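Local structure of tripartite terminase subunit 3 (Human herpesvirus 5, 3N4P) at residues R47-T50 with L51-N54; N54-D57 with Y58-K61; G86-R89 with H90-L93; A118-I121 with I122-S126; S197-S201 with G202-A206. The protein is the terminase large subunit, represented here by its nuclease domain, and probably acts in the motor that packages viral DNA into capsids. All coordinates share one frame; numbering follows the deposited sequence.

Overall arrangement
The five contacts follow one another along a single nuclease domain, each formed within one continuous run of chain. Contacts 1 and 2 share Asn54 and run from the end of strand 46-48 through the loop toward strand 62-67; their centres lie about 10 Å apart. Contact 3 closes the hairpin of strands 80-88 and 91-100, about 10 Å between centres from contact 2 and also from contact 5, where helix 187-200 gives way to strand 204-211, the neighbour of strand 91-100. Contact 4, within helix 109-127, stands apart, its centre about 24 Å from that of contact 5. Contacts 1 to 3 all reach the second subunit, so this side of the domain meets its partner in the crystal assembly.

Contact 1 of 5, residues R47-T50 with L51-N54; sequences RYST and LNTN. With MG (magnesium ion), chain E.
With chi1 at -84°, Asn52 holds CG beside its own backbone N and anti to its carbonyl carbon, which folds the amide back alongside Ser49. Its ND2 comes to rest 3.1 Å from Ser49 CB, a short distance for nitrogen and carbon, while Ser49 OG stays farther from the same ND2. Beneath this side-chain meeting the backbone makes a short 3-10 turn. Asn52 N donates to Ser49 O at 2.9 Å with an N-H...O angle of 157°, and Thr53 N to Thr50 O at a longer 3.3 Å. Both donors stand well above the planes of their carbonyls, in keeping with tight i to i+3 winding. Thr53 CG2 adds a flank to the turn, lying 3.6 Å from Thr50 O, whereas Thr53 OG1 looks onward along the chain and bonds to Ala55 N.

The turn also presents a metal ligand. Asn52 O binds a magnesium ion at 2.2 Å, and the other protein ligand is Asp44 of the second subunit, so the ion bridges two copies of the protein at a place distinct from the magnesium site at Asp68 and Glu139, the probable nuclease centre. Thr50 packs inward on Phe59, His128 and Tyr130, and on Glu209 of strand 204-211. Tyr48 is bonded through its backbone to Ala206 and Gln208 of that strand, while strand 46-48 also pairs antiparallel with a strand of the second subunit, carrying the sheet across the interface.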
loop_
_atom_site.group_PDB
_atom_site.type_symbol
_atom_site.label_atom_id
_atom_site.label_comp_id
_atom_site.label_asym_id
_atom_site.label_seq_id
_atom_site.Cartn_x
_atom_site.Cartn_y
_atom_site.Cartn_z
ATOM N N ARG B 47 0.020 0.961 -1.271
ATOM C CA ARG B 47 -0.897 2.091 -1.386
ATOM C C ARG B 47 -1.742 2.182 -0.125
ATOM O O ARG B 47 -2.120 1.151 0.403
ATOM C CB ARG B 47 -1.831 1.915 -2.628
ATOM C CG ARG B 47 -1.012 1.549 -3.860
ATOM C CD ARG B 47 -1.860 1.405 -5.069
ATOM N NE ARG B 47 -1.050 0.879 -6.164
ATOM C CZ ARG B 47 -1.497 0.799 -7.421
ATOM N NH1 ARG B 47 -2.720 1.235 -7.713
ATOM N NH2 ARG B 47 -0.729 0.283 -8.392
ATOM N N TYR B 48 -2.051 3.396 0.338
ATOM C CA TYR B 48 -2.860 3.650 1.529
ATOM C C TYR B 48 -4.381 3.385 1.352
ATOM O O TYR B 48 -5.028 3.900 0.435
ATOM C CB TYR B 48 -2.632 5.114 1.932
ATOM C CG TYR B 48 -1.420 5.309 2.783
ATOM C CD1 TYR B 48 -0.299 5.978 2.315
ATOM C CD2 TYR B 48 -1.383 4.791 4.076
ATOM C CE1 TYR B 48 0.904 6.118 3.165
ATOM C CE2 TYR B 48 -0.239 4.943 4.914
ATOM C CZ TYR B 48 0.884 5.613 4.439
ATOM O OH TYR B 48 2.002 5.697 5.243
ATOM N N SER B 49 -4.966 2.612 2.242
ATOM C CA SER B 49 -6.360 2.235 2.220
ATOM C C SER B 49 -7.006 3.041 3.305
ATOM O O SER B 49 -7.326 2.535 4.386
ATOM C CB SER B 49 -6.499 0.795 2.611
ATOM O OG SER B 49 -6.546 -0.024 1.473
ATOM N N THR B 50 -7.139 4.317 3.015
ATOM C CA THR B 50 -7.826 5.269 3.832
ATOM C C THR B 50 -9.224 4.787 4.346
ATOM O O THR B 50 -9.635 5.112 5.464
ATOM C CB THR B 50 -7.978 6.503 2.907
ATOM O OG1 THR B 50 -7.026 7.504 3.301
ATOM C CG2 THR B 50 -9.294 6.990 2.882
ATOM N N LEU B 51 -9.905 3.965 3.550
ATOM C CA LEU B 51 -11.219 3.447 3.897
ATOM C C LEU B 51 -11.165 2.401 4.992
ATOM O O LEU B 51 -12.185 2.074 5.565
ATOM C CB LEU B 51 -11.899 2.853 2.658
ATOM C CG LEU B 51 -12.206 3.883 1.565
ATOM C CD1 LEU B 51 -12.484 3.165 0.206
ATOM C CD2 LEU B 51 -13.357 4.796 2.018
ATOM N N ASN B 52 -9.975 1.884 5.290
ATOM C CA ASN B 52 -9.778 0.926 6.370
ATOM C C ASN B 52 -9.812 1.545 7.757
ATOM O O ASN B 52 -9.733 0.823 8.753
ATOM C CB ASN B 52 -8.449 0.181 6.196
ATOM C CG ASN B 52 -8.562 -1.022 5.247
ATOM O OD1 ASN B 52 -9.641 -1.594 5.097
ATOM N ND2 ASN B 52 -7.438 -1.424 4.625
ATOM N N THR B 53 -9.920 2.880 7.845
ATOM C CA THR B 53 -9.900 3.516 9.171
ATOM C C THR B 53 -10.862 4.706 9.300
ATOM O O THR B 53 -11.196 5.313 8.307
ATOM C CB THR B 53 -8.473 3.973 9.559
ATOM O OG1 THR B 53 -8.504 4.422 10.901
ATOM C CG2 THR B 53 -8.043 5.155 8.712
ATOM N N ASN B 54 -11.269 5.013 10.528
ATOM C CA ASN B 54 -12.029 6.217 10.885
ATOM C C ASN B 54 -11.239 7.120 11.809
ATOM O O ASN B 54 -11.817 7.917 12.556
ATOM C CB ASN B 54 -13.278 5.858 11.680
ATOM C CG ASN B 54 -14.237 5.011 10.909
ATOM O OD1 ASN B 54 -14.309 5.080 9.666
ATOM N ND2 ASN B 54 -15.021 4.210 11.645
HETATM MG MG MG E . -9.680 -0.897 10.206
#

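Contact 2 of 5, residues N54-D57 with Y58-K61; sequences NAYD and YFGK
Phe59 sets the CD1 corner of its ring against the edge of the Tyr56 ring, with CD1 4.3 Å from Tyr56 CD2 and close to the plane of the tyrosine. The same phenylalanine corner lies 3.9 Å from Tyr56 CA. Two backbone oxygens meet the Phe59 ring at its edge, in its plane: Ala55 O lies 4.0 Å from CE1, and Tyr56 O is 3.9 Å from CD1. Carbonyls placed there face the ring hydrogens, which carry a slight positive charge, and avoid the electron-rich face.

What folds the chain back is a type I beta turn from Tyr56 to Phe59, closed by Phe59 N donating to Tyr56 O at 2.9 Å with an N-H...O angle of 163°. It lies in the loop that leads into strand 62-67 of the central sheet, in a nuclease domain of RNase H-like fold. At the exposed corner of the turn, Tyr58 runs its ring past Asp57, whose CB sits 3.8 Å from Tyr58 CD2. Chi1 of -65° lays the Tyr58 ring beside its own backbone N, and Arg89 meets it in a cation-pi contact.

Over one face of the Tyr56 ring, the carbonyl carbon of Asn54 stands 4.0 Å above its centre. Tyr130 packs against both Tyr56 and Phe59, and Phe59, which is buried, also meets the ring of Tyr88.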
loop_
_atom_site.group_PDB
_atom_site.type_symbol
_atom_site.label_atom_id
_atom_site.label_comp_id
_atom_site.label_asym_id
_atom_site.label_seq_id
_atom_site.Cartn_x
_atom_site.Cartn_y
_atom_site.Cartn_z
ATOM N N ASN B 54 -11.269 5.013 10.528
ATOM C CA ASN B 54 -12.029 6.217 10.885
ATOM C C ASN B 54 -11.239 7.120 11.809
ATOM O O ASN B 54 -11.817 7.917 12.556
ATOM C CB ASN B 54 -13.278 5.858 11.680
ATOM C CG ASN B 54 -14.237 5.011 10.909
ATOM O OD1 ASN B 54 -14.309 5.080 9.666
ATOM N ND2 ASN B 54 -15.021 4.210 11.645
ATOM N N ALA B 55 -9.925 6.974 11.795
ATOM C CA ALA B 55 -9.091 7.763 12.679
ATOM C C ALA B 55 -8.245 8.662 11.787
ATOM O O ALA B 55 -7.262 8.186 11.155
ATOM C CB ALA B 55 -8.183 6.829 13.572
ATOM N N TYR B 56 -8.617 9.944 11.780
ATOM C CA TYR B 56 -8.136 10.926 10.817
ATOM C C TYR B 56 -7.180 11.955 11.388
ATOM O O TYR B 56 -6.768 12.880 10.686
ATOM C CB TYR B 56 -9.331 11.670 10.216
ATOM C CG TYR B 56 -10.322 10.740 9.525
ATOM C CD1 TYR B 56 -11.700 10.925 9.664
ATOM C CD2 TYR B 56 -9.871 9.656 8.743
ATOM C CE1 TYR B 56 -12.589 10.060 9.061
ATOM C CE2 TYR B 56 -10.757 8.791 8.139
ATOM C CZ TYR B 56 -12.118 9.003 8.304
ATOM O OH TYR B 56 -13.008 8.153 7.709
ATOM N N ASP B 57 -6.825 11.803 12.657
ATOM C CA ASP B 57 -6.054 12.829 13.354
ATOM C C ASP B 57 -4.856 13.267 12.528
ATOM O O ASP B 57 -4.593 14.453 12.440
ATOM C CB ASP B 57 -5.613 12.332 14.739
ATOM C CG ASP B 57 -6.642 11.382 15.368
ATOM O OD1 ASP B 57 -6.773 10.230 14.822
ATOM O OD2 ASP B 57 -7.302 11.794 16.367
ATOM N N TYR B 58 -4.190 12.314 11.876
ATOM C CA TYR B 58 -2.956 12.555 11.123
ATOM C C TYR B 58 -3.080 12.906 9.640
ATOM O O TYR B 58 -2.065 13.119 8.987
ATOM C CB TYR B 58 -1.974 11.370 11.334
ATOM C CG TYR B 58 -1.547 11.320 12.785
ATOM C CD1 TYR B 58 -0.418 12.019 13.206
ATOM C CD2 TYR B 58 -2.343 10.692 13.754
ATOM C CE1 TYR B 58 -0.038 12.035 14.556
ATOM C CE2 TYR B 58 -1.983 10.718 15.126
ATOM C CZ TYR B 58 -0.821 11.384 15.500
ATOM O OH TYR B 58 -0.423 11.429 16.814
ATOM N N PHE B 59 -4.295 12.993 9.099
ATOM C CA PHE B 59 -4.437 13.429 7.698
ATOM C C PHE B 59 -4.513 14.922 7.544
ATOM O O PHE B 59 -5.163 15.623 8.333
ATOM C CB PHE B 59 -5.667 12.797 7.032
ATOM C CG PHE B 59 -5.520 11.329 6.798
ATOM C CD1 PHE B 59 -5.751 10.418 7.836
ATOM C CD2 PHE B 59 -5.131 10.855 5.566
ATOM C CE1 PHE B 59 -5.600 9.041 7.640
ATOM C CE2 PHE B 59 -4.980 9.483 5.357
ATOM C CZ PHE B 59 -5.186 8.570 6.427
ATOM N N GLY B 60 -3.900 15.442 6.497
ATOM C CA GLY B 60 -4.177 16.843 6.202
ATOM C C GLY B 60 -5.659 17.001 5.813
ATOM O O GLY B 60 -6.236 16.095 5.232
ATOM N N LYS B 61 -6.285 18.141 6.163
ATOM C CA LYS B 61 -7.689 18.339 5.830
ATOM C C LYS B 61 -7.896 19.123 4.538
ATOM O O LYS B 61 -9.035 19.382 4.114
ATOM C CB LYS B 61 -8.440 18.948 7.019
ATOM C CG LYS B 61 -8.133 18.122 8.256
ATOM C CD LYS B 61 -9.060 18.459 9.390
ATOM C CE LYS B 61 -9.108 17.253 10.314
ATOM N NZ LYS B 61 -9.328 17.696 11.738
#

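Contact 3 of 5, residues G86-R89 with H90-L93; sequences GAYR and HQFL
Tyr88 and Gln91 face each other across a hairpin and pair both ways through their backbones: Tyr88 N donates to Gln91 O at 2.7 Å, and Gln91 N to Tyr88 O at 2.6 Å. Two steps on, Gly86 and Leu93 repeat the exchange, with Leu93 N 2.9 Å from Gly86 O and Gly86 N 3.2 Å from Leu93 O. The non-hydrogen-bonded pair between them, Ala87 and Phe92, turns its backbone polar groups outward. Phe92 is bonded to Tyr203 and Lys205, at the start of strand 204-211, and at the other edge of the hairpin Ala87 O accepts from Gly60 N.

This is a beta hairpin with a two-residue loop, strands 80-88 and 91-100 joined by a type II' turn with Arg89 and His90 at its corners. Arg89 takes a positive phi of 41°, a place in such turns more often held by glycine.

The side chains of Tyr88 and Gln91 lie side by side, Gln91 OE1 reaching the ring edge 3.8 Å from Tyr88 CD2. Both ends of that amide have partners: OE1 is hydrogen-bonded to Tyr48 OH, and NE2 donates to Gly202 O. Arg89 bends at chi3 (113°) after passing CG over one face of the Tyr88 ring, and its NH1 donates to Tyr88 OH at 2.7 Å, within the guanidinium plane. Glu42 of the second subunit is a further hydrogen-bond partner of this hydroxyl. His90 ND1, buried here, finds no partner in the model, while Leu93 CD1 packs 3.5 Å from Tyr88 CB.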
loop_
_atom_site.group_PDB
_atom_site.type_symbol
_atom_site.label_atom_id
_atom_site.label_comp_id
_atom_site.label_asym_id
_atom_site.label_seq_id
_atom_site.Cartn_x
_atom_site.Cartn_y
_atom_site.Cartn_z
ATOM N N GLY B 86 -3.030 15.321 -0.732
ATOM C CA GLY B 86 -3.262 15.778 0.651
ATOM C C GLY B 86 -2.152 15.187 1.524
ATOM O O GLY B 86 -1.558 14.161 1.160
ATOM N N ALA B 87 -1.934 15.754 2.694
ATOM C CA ALA B 87 -0.888 15.284 3.536
ATOM C C ALA B 87 -1.320 14.087 4.375
ATOM O O ALA B 87 -2.491 13.955 4.760
ATOM C CB ALA B 87 -0.352 16.413 4.377
ATOM N N TYR B 88 -0.340 13.217 4.657
ATOM C CA TYR B 88 -0.512 12.237 5.718
ATOM C C TYR B 88 0.761 12.145 6.517
ATOM O O TYR B 88 1.770 11.739 5.962
ATOM C CB TYR B 88 -0.935 10.861 5.163
ATOM C CG TYR B 88 -0.898 9.832 6.237
ATOM C CD1 TYR B 88 -1.815 9.884 7.291
ATOM C CD2 TYR B 88 0.111 8.842 6.274
ATOM C CE1 TYR B 88 -1.760 8.969 8.304
ATOM C CE2 TYR B 88 0.166 7.938 7.308
ATOM C CZ TYR B 88 -0.776 8.012 8.326
ATOM O OH TYR B 88 -0.746 7.128 9.393
ATOM N N ARG B 89 0.693 12.490 7.815
ATOM C CA ARG B 89 1.861 12.728 8.666
ATOM C C ARG B 89 2.858 13.504 7.844
ATOM O O ARG B 89 2.502 14.504 7.298
ATOM C CB ARG B 89 2.468 11.386 9.241
ATOM C CG ARG B 89 1.397 10.433 9.820
ATOM C CD ARG B 89 1.901 9.087 10.434
ATOM N NE ARG B 89 1.669 9.077 11.885
ATOM C CZ ARG B 89 0.638 8.526 12.544
ATOM N NH1 ARG B 89 -0.322 7.869 11.908
ATOM N NH2 ARG B 89 0.601 8.614 13.873
ATOM N N HIS B 90 4.053 12.957 7.655
ATOM C CA HIS B 90 5.078 13.574 6.821
ATOM C C HIS B 90 5.018 13.179 5.309
ATOM O O HIS B 90 5.844 13.629 4.523
ATOM C CB HIS B 90 6.478 13.323 7.456
ATOM C CG HIS B 90 6.860 11.873 7.535
ATOM N ND1 HIS B 90 5.956 10.845 7.338
ATOM C CD2 HIS B 90 8.060 11.275 7.752
ATOM C CE1 HIS B 90 6.584 9.682 7.409
ATOM N NE2 HIS B 90 7.865 9.911 7.653
ATOM N N GLN B 91 4.010 12.404 4.885
ATOM C CA GLN B 91 3.870 11.974 3.480
ATOM C C GLN B 91 2.803 12.741 2.753
ATOM O O GLN B 91 2.031 13.498 3.351
ATOM C CB GLN B 91 3.594 10.478 3.401
ATOM C CG GLN B 91 4.798 9.641 4.027
ATOM C CD GLN B 91 4.454 8.179 4.217
ATOM O OE1 GLN B 91 3.563 7.854 4.981
ATOM N NE2 GLN B 91 5.156 7.298 3.530
ATOM N N PHE B 92 2.772 12.527 1.443
ATOM C CA PHE B 92 1.785 13.112 0.547
ATOM C C PHE B 92 1.159 12.051 -0.254
ATOM O O PHE B 92 1.851 11.220 -0.874
ATOM C CB PHE B 92 2.490 14.133 -0.318
ATOM C CG PHE B 92 3.347 15.069 0.520
ATOM C CD1 PHE B 92 2.775 16.175 1.152
ATOM C CD2 PHE B 92 4.688 14.792 0.734
ATOM C CE1 PHE B 92 3.546 17.048 1.978
ATOM C CE2 PHE B 92 5.488 15.644 1.579
ATOM C CZ PHE B 92 4.882 16.795 2.194
ATOM N N LEU B 93 -0.161 12.089 -0.230
ATOM C CA LEU B 93 -1.002 11.046 -0.735
ATOM C C LEU B 93 -1.719 11.473 -2.019
ATOM O O LEU B 93 -2.263 12.559 -2.069
ATOM C CB LEU B 93 -2.033 10.828 0.338
ATOM C CG LEU B 93 -2.320 9.410 0.735
ATOM C CD1 LEU B 93 -1.677 9.348 2.075
ATOM C CD2 LEU B 93 -3.753 9.277 0.913
#

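Contact 4 of 5, residues A118-I121 with I122-S126; sequences AHMI and ISVLS
Ile121 and Leu125 lie side by side one helical turn apart, pointing the same way, with Ile121 CG2 4.0 Å from Leu125 CD1. Met120 and Val124 make the next such pair through CG and CG2 at 4.2 Å; chi1 of 169° puts Val124 CG2 beside its own backbone N, facing back up the helix. Ala118 and Ile122 meet more loosely, although Ile122 CD1 comes within 3.2 Å of Ala118 O. Ile121 meets Val158 of helix 144-161, while Met120 and Val124 both rest on Val211 of strand 204-211; on strand 91-100 Met120 touches Glu98 and Val124 touches Tyr95.

Under these pairs runs the regular i to i+4 bonding of helix 109-127, among it Ile122 N to Ala118 O at 3.0 Å and Leu125 N to Ile121 O at 2.9 Å. At the polar edge, Ser123 OG stands beside its backbone N and 3.3 Å from His119 O, and it is hydrogen-bonded to Tyr213, whose ring stacks on His119.

The chemistry is that of an amphipathic helix: its aliphatic sides pack mainly on the sheet, a second helix and nearby loops, and serine and histidine line the border where Tyr213 supplies the polar partner.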
loop_
_atom_site.group_PDB
_atom_site.type_symbol
_atom_site.label_atom_id
_atom_site.label_comp_id
_atom_site.label_asym_id
_atom_site.label_seq_id
_atom_site.Cartn_x
_atom_site.Cartn_y
_atom_site.Cartn_z
ATOM N N ALA B 118 -13.763 18.832 -11.845
ATOM C CA ALA B 118 -14.724 18.922 -10.806
ATOM C C ALA B 118 -15.277 17.571 -10.416
ATOM O O ALA B 118 -15.496 17.336 -9.240
ATOM C CB ALA B 118 -15.937 19.854 -11.265
ATOM N N HIS B 119 -15.628 16.744 -11.397
ATOM C CA HIS B 119 -16.101 15.401 -11.133
ATOM C C HIS B 119 -15.061 14.601 -10.317
ATOM O O HIS B 119 -15.395 13.891 -9.339
ATOM C CB HIS B 119 -16.338 14.753 -12.486
ATOM C CG HIS B 119 -17.061 13.462 -12.430
ATOM N ND1 HIS B 119 -17.836 13.084 -11.350
ATOM C CD2 HIS B 119 -17.130 12.446 -13.321
ATOM C CE1 HIS B 119 -18.364 11.891 -11.589
ATOM N NE2 HIS B 119 -17.953 11.483 -12.777
ATOM N N MET B 120 -13.787 14.726 -10.642
ATOM C CA MET B 120 -12.805 14.002 -9.826
ATOM C C MET B 120 -12.807 14.510 -8.364
ATOM O O MET B 120 -12.771 13.703 -7.429
ATOM C CB MET B 120 -11.415 14.168 -10.384
ATOM C CG MET B 120 -10.272 13.717 -9.349
ATOM S SD MET B 120 -8.701 14.477 -9.747
ATOM C CE MET B 120 -8.815 16.128 -9.084
ATOM N N ILE B 121 -12.771 15.827 -8.179
ATOM C CA ILE B 121 -12.796 16.481 -6.855
ATOM C C ILE B 121 -13.995 16.088 -5.958
ATOM O O ILE B 121 -13.786 15.792 -4.776
ATOM C CB ILE B 121 -12.777 18.032 -7.024
ATOM C CG1 ILE B 121 -11.364 18.484 -7.458
ATOM C CG2 ILE B 121 -13.244 18.782 -5.719
ATOM C CD1 ILE B 121 -11.531 19.877 -8.292
ATOM N N ILE B 122 -15.196 16.091 -6.520
ATOM C CA ILE B 122 -16.406 15.667 -5.838
ATOM C C ILE B 122 -16.308 14.201 -5.405
ATOM O O ILE B 122 -16.650 13.882 -4.263
ATOM C CB ILE B 122 -17.639 15.960 -6.712
ATOM C CG1 ILE B 122 -17.788 17.478 -6.948
ATOM C CG2 ILE B 122 -19.019 15.345 -6.157
ATOM C CD1 ILE B 122 -18.568 17.702 -8.364
ATOM N N SER B 123 -15.810 13.295 -6.263
ATOM C CA SER B 123 -15.676 11.912 -5.809
ATOM C C SER B 123 -14.662 11.805 -4.671
ATOM O O SER B 123 -14.866 11.024 -3.760
ATOM C CB SER B 123 -15.242 10.983 -6.933
ATOM O OG SER B 123 -16.240 11.047 -7.953
ATOM N N VAL B 124 -13.556 12.535 -4.772
ATOM C CA VAL B 124 -12.545 12.500 -3.762
ATOM C C VAL B 124 -13.109 13.006 -2.441
ATOM O O VAL B 124 -12.842 12.379 -1.406
ATOM C CB VAL B 124 -11.346 13.329 -4.113
ATOM C CG1 VAL B 124 -10.370 13.494 -2.842
ATOM C CG2 VAL B 124 -10.563 12.703 -5.254
ATOM N N LEU B 125 -13.845 14.127 -2.456
ATOM C CA LEU B 125 -14.376 14.673 -1.215
ATOM C C LEU B 125 -15.316 13.660 -0.574
ATOM O O LEU B 125 -15.263 13.421 0.614
ATOM C CB LEU B 125 -15.155 16.011 -1.468
ATOM C CG LEU B 125 -14.163 17.132 -1.820
ATOM C CD1 LEU B 125 -14.933 18.361 -2.095
ATOM C CD2 LEU B 125 -13.089 17.369 -0.716
ATOM N N SER B 126 -16.157 13.066 -1.400
ATOM C CA SER B 126 -17.049 11.978 -1.036
ATOM C C SER B 126 -16.361 10.785 -0.355
ATOM O O SER B 126 -16.886 10.237 0.624
ATOM C CB SER B 126 -17.640 11.455 -2.323
ATOM O OG SER B 126 -18.882 10.886 -2.061
#

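Contact 5 of 5, residues S197-S201 with G202-A206; sequences SRFNS and GYIKA
Arg198 and Tyr203 touch at the roots of their side chains, CB to CB at 3.7 Å, and from there cross at about a right angle. Next to them Ile204 CD1 reaches Arg198 CB at 3.8 Å, and Ile204 CB lies 3.8 Å from CD1 of the buried Phe199 ring. Ser201 OG comes to the edge of the Tyr203 ring, in its plane, 3.2 Å from CE1. A chi1 of 50° holds this hydroxyl between backbone N and carbonyl carbon, where it also donates to Ser197 O; Ser201 N reaches the same oxygen from the opposite face of the carbonyl.

The backbone sets these positions. Tyr203 N donates to Arg198 O at 2.7 Å, and Gly202 N to Phe199 O at 2.9 Å; Gly202 itself has a positive phi of 87°. Farther out, Phe43 meets Phe199 edge-to-face, His90 does the same to Tyr203, and Asn200 is bonded to Thr36 and Leu34.

The two bonds, with Gly202 as the positive-phi C-prime residue, make a Schellman motif that ends helix 187-200 and leads the chain into strand 204-211; the turn lies in the 185-205 region required for interaction with UL56 and for DNA packaging.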
loop_
_atom_site.group_PDB
_atom_site.type_symbol
_atom_site.label_atom_id
_atom_site.label_comp_id
_atom_site.label_asym_id
_atom_site.label_seq_id
_atom_site.Cartn_x
_atom_site.Cartn_y
_atom_site.Cartn_z
ATOM N N SER B 197 13.428 13.989 -5.102
ATOM C CA SER B 197 14.050 13.660 -3.832
ATOM C C SER B 197 13.031 13.038 -2.879
ATOM O O SER B 197 13.346 12.041 -2.229
ATOM C CB SER B 197 14.737 14.887 -3.213
ATOM O OG SER B 197 14.969 14.647 -1.847
ATOM N N ARG B 198 11.829 13.619 -2.788
ATOM C CA ARG B 198 10.745 13.015 -1.991
ATOM C C ARG B 198 10.316 11.621 -2.396
ATOM O O ARG B 198 10.044 10.781 -1.528
ATOM C CB ARG B 198 9.468 13.912 -1.929
ATOM C CG ARG B 198 9.706 15.073 -0.955
ATOM C CD ARG B 198 8.603 16.132 -1.062
ATOM N NE ARG B 198 8.585 16.996 0.127
ATOM C CZ ARG B 198 7.647 17.934 0.362
ATOM N NH1 ARG B 198 6.678 18.119 -0.496
ATOM N NH2 ARG B 198 7.661 18.676 1.467
ATOM N N PHE B 199 10.188 11.395 -3.700
ATOM C CA PHE B 199 9.796 10.099 -4.242
ATOM C C PHE B 199 10.844 9.066 -3.846
ATOM O O PHE B 199 10.521 8.056 -3.223
ATOM C CB PHE B 199 9.700 10.192 -5.759
ATOM C CG PHE B 199 9.019 9.059 -6.365
ATOM C CD1 PHE B 199 7.624 9.061 -6.502
ATOM C CD2 PHE B 199 9.734 7.980 -6.820
ATOM C CE1 PHE B 199 6.989 7.989 -7.070
ATOM C CE2 PHE B 199 9.069 6.876 -7.396
ATOM C CZ PHE B 199 7.707 6.886 -7.510
ATOM N N ASN B 200 12.115 9.341 -4.145
ATOM C CA ASN B 200 13.213 8.441 -3.775
ATOM C C ASN B 200 13.253 8.132 -2.321
ATOM O O ASN B 200 13.646 7.029 -1.927
ATOM C CB ASN B 200 14.579 8.973 -4.230
ATOM C CG ASN B 200 14.832 8.683 -5.708
ATOM O OD1 ASN B 200 14.150 7.845 -6.272
ATOM N ND2 ASN B 200 15.770 9.378 -6.334
ATOM N N SER B 201 12.841 9.068 -1.479
ATOM C CA SER B 201 12.868 8.664 -0.084
ATOM C C SER B 201 11.530 8.178 0.485
ATOM O O SER B 201 11.399 8.087 1.713
ATOM C CB SER B 201 13.637 9.653 0.840
ATOM O OG SER B 201 13.228 10.970 0.653
ATOM N N GLY B 202 10.570 7.795 -0.374
ATOM C CA GLY B 202 9.363 7.200 0.169
ATOM C C GLY B 202 8.288 8.221 0.549
ATOM O O GLY B 202 7.227 7.857 1.077
ATOM N N TYR B 203 8.458 9.486 0.195
ATOM C CA TYR B 203 7.461 10.473 0.660
ATOM C C TYR B 203 6.183 10.652 -0.130
ATOM O O TYR B 203 5.261 11.379 0.335
ATOM C CB TYR B 203 8.125 11.830 0.874
ATOM C CG TYR B 203 9.064 11.799 2.057
ATOM C CD1 TYR B 203 10.379 11.457 1.927
ATOM C CD2 TYR B 203 8.586 12.050 3.316
ATOM C CE1 TYR B 203 11.230 11.407 3.054
ATOM C CE2 TYR B 203 9.396 12.035 4.422
ATOM C CZ TYR B 203 10.703 11.708 4.290
ATOM O OH TYR B 203 11.444 11.672 5.428
ATOM N N ILE B 204 6.153 10.077 -1.329
ATOM C CA ILE B 204 5.054 10.245 -2.293
ATOM C C ILE B 204 4.317 8.928 -2.424
ATOM O O ILE B 204 4.875 7.965 -2.896
ATOM C CB ILE B 204 5.525 10.611 -3.718
ATOM C CG1 ILE B 204 6.562 11.740 -3.733
ATOM C CG2 ILE B 204 4.208 10.941 -4.706
ATOM C CD1 ILE B 204 6.004 13.148 -3.297
ATOM N N LYS B 205 3.015 8.919 -2.100
ATOM C CA LYS B 205 2.293 7.658 -2.043
ATOM C C LYS B 205 0.958 7.844 -2.712
ATOM O O LYS B 205 0.430 8.975 -2.784
ATOM C CB LYS B 205 2.130 7.215 -0.588
ATOM C CG LYS B 205 3.467 6.594 0.030
ATOM C CD LYS B 205 3.419 5.094 -0.159
ATOM C CE LYS B 205 4.685 4.390 0.180
ATOM N NZ LYS B 205 4.787 3.303 -0.789
ATOM N N ALA B 206 0.432 6.736 -3.227
ATOM C CA ALA B 206 -0.881 6.682 -3.848
ATOM C C ALA B 206 -1.761 6.085 -2.802
ATOM O O ALA B 206 -1.295 5.354 -1.920
ATOM C CB ALA B 206 -0.836 5.771 -4.987
#